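Local structure of tricorn protease (Thermoplasma acidophilum, 1K32) at residues A[700-705]-A[726-731]. The protein is a serine protease with beta-propeller and PDZ domains that degrades peptides, probably those released by the proteasome. Numbering follows the deposited sequence.
Sequences KTRYDL and GTFTDK
Arg702 and Phe728 form a CH-pi contact that docks the first turn of helix 702-714, in the C1 domain, against the loop following strand 723-724. Arg702 CG sits 3.5 Å from the centroid of the Phe728 ring, only 14° off its normal, a methylene probably polarised by the nearby guanidinium. With CG anti to the backbone N (chi1 -180°) and a bend at chi2, the arginine chain folds across the ring; CZ of Phe728 then lies 3.6 Å from Arg702 NH2, off-centre over one guanidinium face, the two planes 39° apart. The guanidinium spends its N-H groups on other partners: NE pairs with Asp976 and NH1 with Glu723, two carboxylates that probably hold the buried charge in place. Phe728 CD1 comes to the edge of the Tyr703 ring, 4.3 Å from Tyr703 CD1. No direct hydrogen bond joins the segments; instead a water accepts from Tyr703 N (2.8 Å) and donates to Phe728 O (2.9 Å), serving an N-H that the first turn leaves without a helical acceptor. That turn starts with a capping box between Thr701 and Asp704. Were Phe728 reduced to alanine, Arg702 CG would probably lose its aromatic face and the guanidinium would be freer to shift. The ring thus takes the CG hydrogens and one guanidinium face, leaving N-H groups for Asp976 and Glu723, so a buried arginine can be packed and its charge probably balanced at once.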
ATOM      1  N   LYS A 700     -12.711 -38.741 -47.294  1.00 22.28           N
ATOM      2  CA  LYS A 700     -11.643 -38.980 -46.336  1.00 24.88           C
ATOM      3  C   LYS A 700     -11.179 -37.677 -45.701  1.00 22.88           C
ATOM      4  O   LYS A 700     -10.567 -37.690 -44.644  1.00 23.07           O
ATOM      5  CB  LYS A 700     -10.456 -39.651 -47.016  1.00 26.91           C
ATOM      6  CG  LYS A 700     -10.430 -41.159 -46.891  1.00 34.78           C
ATOM      7  CD  LYS A 700     -11.618 -41.816 -47.550  1.00 36.68           C
ATOM      8  CE  LYS A 700     -11.513 -43.327 -47.443  1.00 38.79           C
ATOM      9  NZ  LYS A 700     -12.723 -44.003 -48.003  1.00 43.04           N
ATOM     10  N   THR A 701     -11.459 -36.556 -46.354  1.00 20.98           N
ATOM     11  CA  THR A 701     -11.052 -35.261 -45.818  1.00 21.52           C
ATOM     12  C   THR A 701     -12.238 -34.308 -45.712  1.00 21.05           C
ATOM     13  O   THR A 701     -13.297 -34.519 -46.339  1.00 20.71           O
ATOM     14  CB  THR A 701      -9.947 -34.604 -46.690  1.00 20.26           C
ATOM     15  OG1 THR A 701     -10.497 -34.230 -47.961  1.00 22.15           O
ATOM     16  CG2 THR A 701      -8.784 -35.580 -46.901  1.00 18.82           C
ATOM     17  N   ARG A 702     -12.063 -33.254 -44.924  1.00 19.32           N
ATOM     18  CA  ARG A 702     -13.133 -32.283 -44.742  1.00 19.93           C
ATOM     19  C   ARG A 702     -13.517 -31.655 -46.068  1.00 17.48           C
ATOM     20  O   ARG A 702     -14.664 -31.293 -46.261  1.00 17.84           O
ATOM     21  CB  ARG A 702     -12.731 -31.192 -43.755  1.00 19.50           C
ATOM     22  CG  ARG A 702     -13.825 -30.143 -43.515  1.00 17.32           C
ATOM     23  CD  ARG A 702     -15.039 -30.749 -42.804  1.00 18.87           C
ATOM     24  NE  ARG A 702     -16.127 -29.784 -42.655  1.00 18.68           N
ATOM     25  CZ  ARG A 702     -16.905 -29.369 -43.655  1.00 19.78           C
ATOM     26  NH1 ARG A 702     -17.868 -28.485 -43.435  1.00 14.24           N
ATOM     27  NH2 ARG A 702     -16.737 -29.857 -44.878  1.00 19.71           N
ATOM     28  N   TYR A 703     -12.556 -31.508 -46.971  1.00 18.57           N
ATOM     29  CA  TYR A 703     -12.850 -30.949 -48.280  1.00 19.58           C
ATOM     30  C   TYR A 703     -13.768 -31.881 -49.080  1.00 19.90           C
ATOM     31  O   TYR A 703     -14.679 -31.412 -49.761  1.00 20.20           O
ATOM     32  CB  TYR A 703     -11.573 -30.703 -49.084  1.00 22.91           C
ATOM     33  CG  TYR A 703     -11.837 -29.852 -50.308  1.00 25.31           C
ATOM     34  CD1 TYR A 703     -12.412 -28.592 -50.176  1.00 26.78           C
ATOM     35  CD2 TYR A 703     -11.536 -30.307 -51.589  1.00 26.38           C
ATOM     36  CE1 TYR A 703     -12.687 -27.799 -51.283  1.00 30.05           C
ATOM     37  CE2 TYR A 703     -11.807 -29.517 -52.718  1.00 28.40           C
ATOM     38  CZ  TYR A 703     -12.384 -28.263 -52.548  1.00 29.05           C
ATOM     39  OH  TYR A 703     -12.663 -27.458 -53.625  1.00 31.68           O
ATOM     40  N   ASP A 704     -13.494 -33.184 -49.019  1.00 18.08           N
ATOM     41  CA  ASP A 704     -14.297 -34.208 -49.682  1.00 21.80           C
ATOM     42  C   ASP A 704     -15.745 -34.066 -49.215  1.00 21.02           C
ATOM     43  O   ASP A 704     -16.667 -34.033 -50.027  1.00 19.52           O
ATOM     44  CB  ASP A 704     -13.814 -35.615 -49.295  1.00 21.38           C
ATOM     45  CG  ASP A 704     -12.486 -35.975 -49.920  1.00 24.76           C
ATOM     46  OD1 ASP A 704     -11.845 -36.937 -49.445  1.00 25.06           O
ATOM     47  OD2 ASP A 704     -12.078 -35.310 -50.894  1.00 28.30           O
ATOM     48  N   LEU A 705     -15.917 -33.971 -47.896  1.00 20.19           N
ATOM     49  CA  LEU A 705     -17.237 -33.850 -47.289  1.00 22.80           C
ATOM     50  C   LEU A 705     -17.963 -32.609 -47.789  1.00 22.87           C
ATOM     51  O   LEU A 705     -19.169 -32.644 -48.018  1.00 21.32           O
ATOM     52  CB  LEU A 705     -17.126 -33.792 -45.760  1.00 22.38           C
ATOM     53  CG  LEU A 705     -18.289 -34.376 -44.930  1.00 24.80           C
ATOM     54  CD1 LEU A 705     -18.359 -33.666 -43.589  1.00 20.57           C
ATOM     55  CD2 LEU A 705     -19.604 -34.237 -45.650  1.00 25.35           C
ATOM     56  N   GLY A 726     -15.301 -23.828 -40.425  1.00 21.51           N
ATOM     57  CA  GLY A 726     -14.902 -25.216 -40.398  1.00 23.30           C
ATOM     58  C   GLY A 726     -13.388 -25.321 -40.515  1.00 22.65           C
ATOM     59  O   GLY A 726     -12.718 -24.336 -40.851  1.00 21.91           O
ATOM     60  N   THR A 727     -12.857 -26.507 -40.237  1.00 22.12           N
ATOM     61  CA  THR A 727     -11.419 -26.769 -40.295  1.00 23.22           C
ATOM     62  C   THR A 727     -11.132 -27.804 -41.396  1.00 23.27           C
ATOM     63  O   THR A 727     -11.538 -28.969 -41.308  1.00 22.57           O
ATOM     64  CB  THR A 727     -10.906 -27.262 -38.912  1.00 24.05           C
ATOM     65  OG1 THR A 727     -11.049 -26.205 -37.956  1.00 26.98           O
ATOM     66  CG2 THR A 727      -9.451 -27.661 -38.972  1.00 22.30           C
ATOM     67  N   PHE A 728     -10.437 -27.356 -42.438  1.00 22.90           N
ATOM     68  CA  PHE A 728     -10.110 -28.201 -43.587  1.00 23.56           C
ATOM     69  C   PHE A 728      -8.650 -28.643 -43.695  1.00 24.50           C
ATOM     70  O   PHE A 728      -8.353 -29.650 -44.335  1.00 25.19           O
ATOM     71  CB  PHE A 728     -10.491 -27.470 -44.878  1.00 22.36           C
ATOM     72  CG  PHE A 728     -11.966 -27.235 -45.028  1.00 20.96           C
ATOM     73  CD1 PHE A 728     -12.695 -27.931 -45.984  1.00 20.43           C
ATOM     74  CD2 PHE A 728     -12.635 -26.342 -44.195  1.00 21.23           C
ATOM     75  CE1 PHE A 728     -14.064 -27.746 -46.108  1.00 20.44           C
ATOM     76  CE2 PHE A 728     -14.020 -26.150 -44.317  1.00 19.75           C
ATOM     77  CZ  PHE A 728     -14.727 -26.854 -45.273  1.00 18.71           C
ATOM     78  N   THR A 729      -7.748 -27.888 -43.078  1.00 25.66           N
ATOM     79  CA  THR A 729      -6.315 -28.183 -43.138  1.00 25.81           C
ATOM     80  C   THR A 729      -5.627 -27.588 -41.920  1.00 25.03           C
ATOM     81  O   THR A 729      -6.207 -26.765 -41.228  1.00 25.90           O
ATOM     82  CB  THR A 729      -5.691 -27.543 -44.409  1.00 25.32           C
ATOM     83  OG1 THR A 729      -4.280 -27.765 -44.430  1.00 26.04           O
ATOM     84  CG2 THR A 729      -5.940 -26.040 -44.427  1.00 25.72           C
ATOM     85  N   ASP A 730      -4.400 -28.006 -41.641  1.00 27.28           N
ATOM     86  CA  ASP A 730      -3.672 -27.416 -40.514  1.00 29.31           C
ATOM     87  C   ASP A 730      -2.619 -26.432 -41.038  1.00 28.22           C
ATOM     88  O   ASP A 730      -1.770 -25.952 -40.288  1.00 29.62           O
ATOM     89  CB  ASP A 730      -2.998 -28.490 -39.655  1.00 31.97           C
ATOM     90  CG  ASP A 730      -2.087 -29.403 -40.451  1.00 35.31           C
ATOM     91  OD1 ASP A 730      -1.489 -28.957 -41.454  1.00 40.39           O
ATOM     92  OD2 ASP A 730      -1.949 -30.577 -40.061  1.00 40.10           O
ATOM     93  N   LYS A 731      -2.678 -26.141 -42.334  1.00 27.56           N
ATOM     94  CA  LYS A 731      -1.734 -25.213 -42.965  1.00 29.58           C
ATOM     95  C   LYS A 731      -2.056 -23.742 -42.691  1.00 28.97           C
ATOM     96  O   LYS A 731      -3.194 -23.291 -42.885  1.00 27.13           O
ATOM     97  CB  LYS A 731      -1.712 -25.418 -44.482  1.00 31.23           C
ATOM     98  CG  LYS A 731      -1.275 -26.790 -44.955  1.00 32.78           C
ATOM     99  CD  LYS A 731       0.216 -26.990 -44.782  1.00 37.55           C
ATOM    100  CE  LYS A 731       0.671 -28.270 -45.473  1.00 36.94           C
ATOM    101  NZ  LYS A 731       2.140 -28.460 -45.351  1.00 41.25           N
TER
HETATM  102  O   HOH W   1      -9.816 -31.207 -46.366  1.00 19.54           O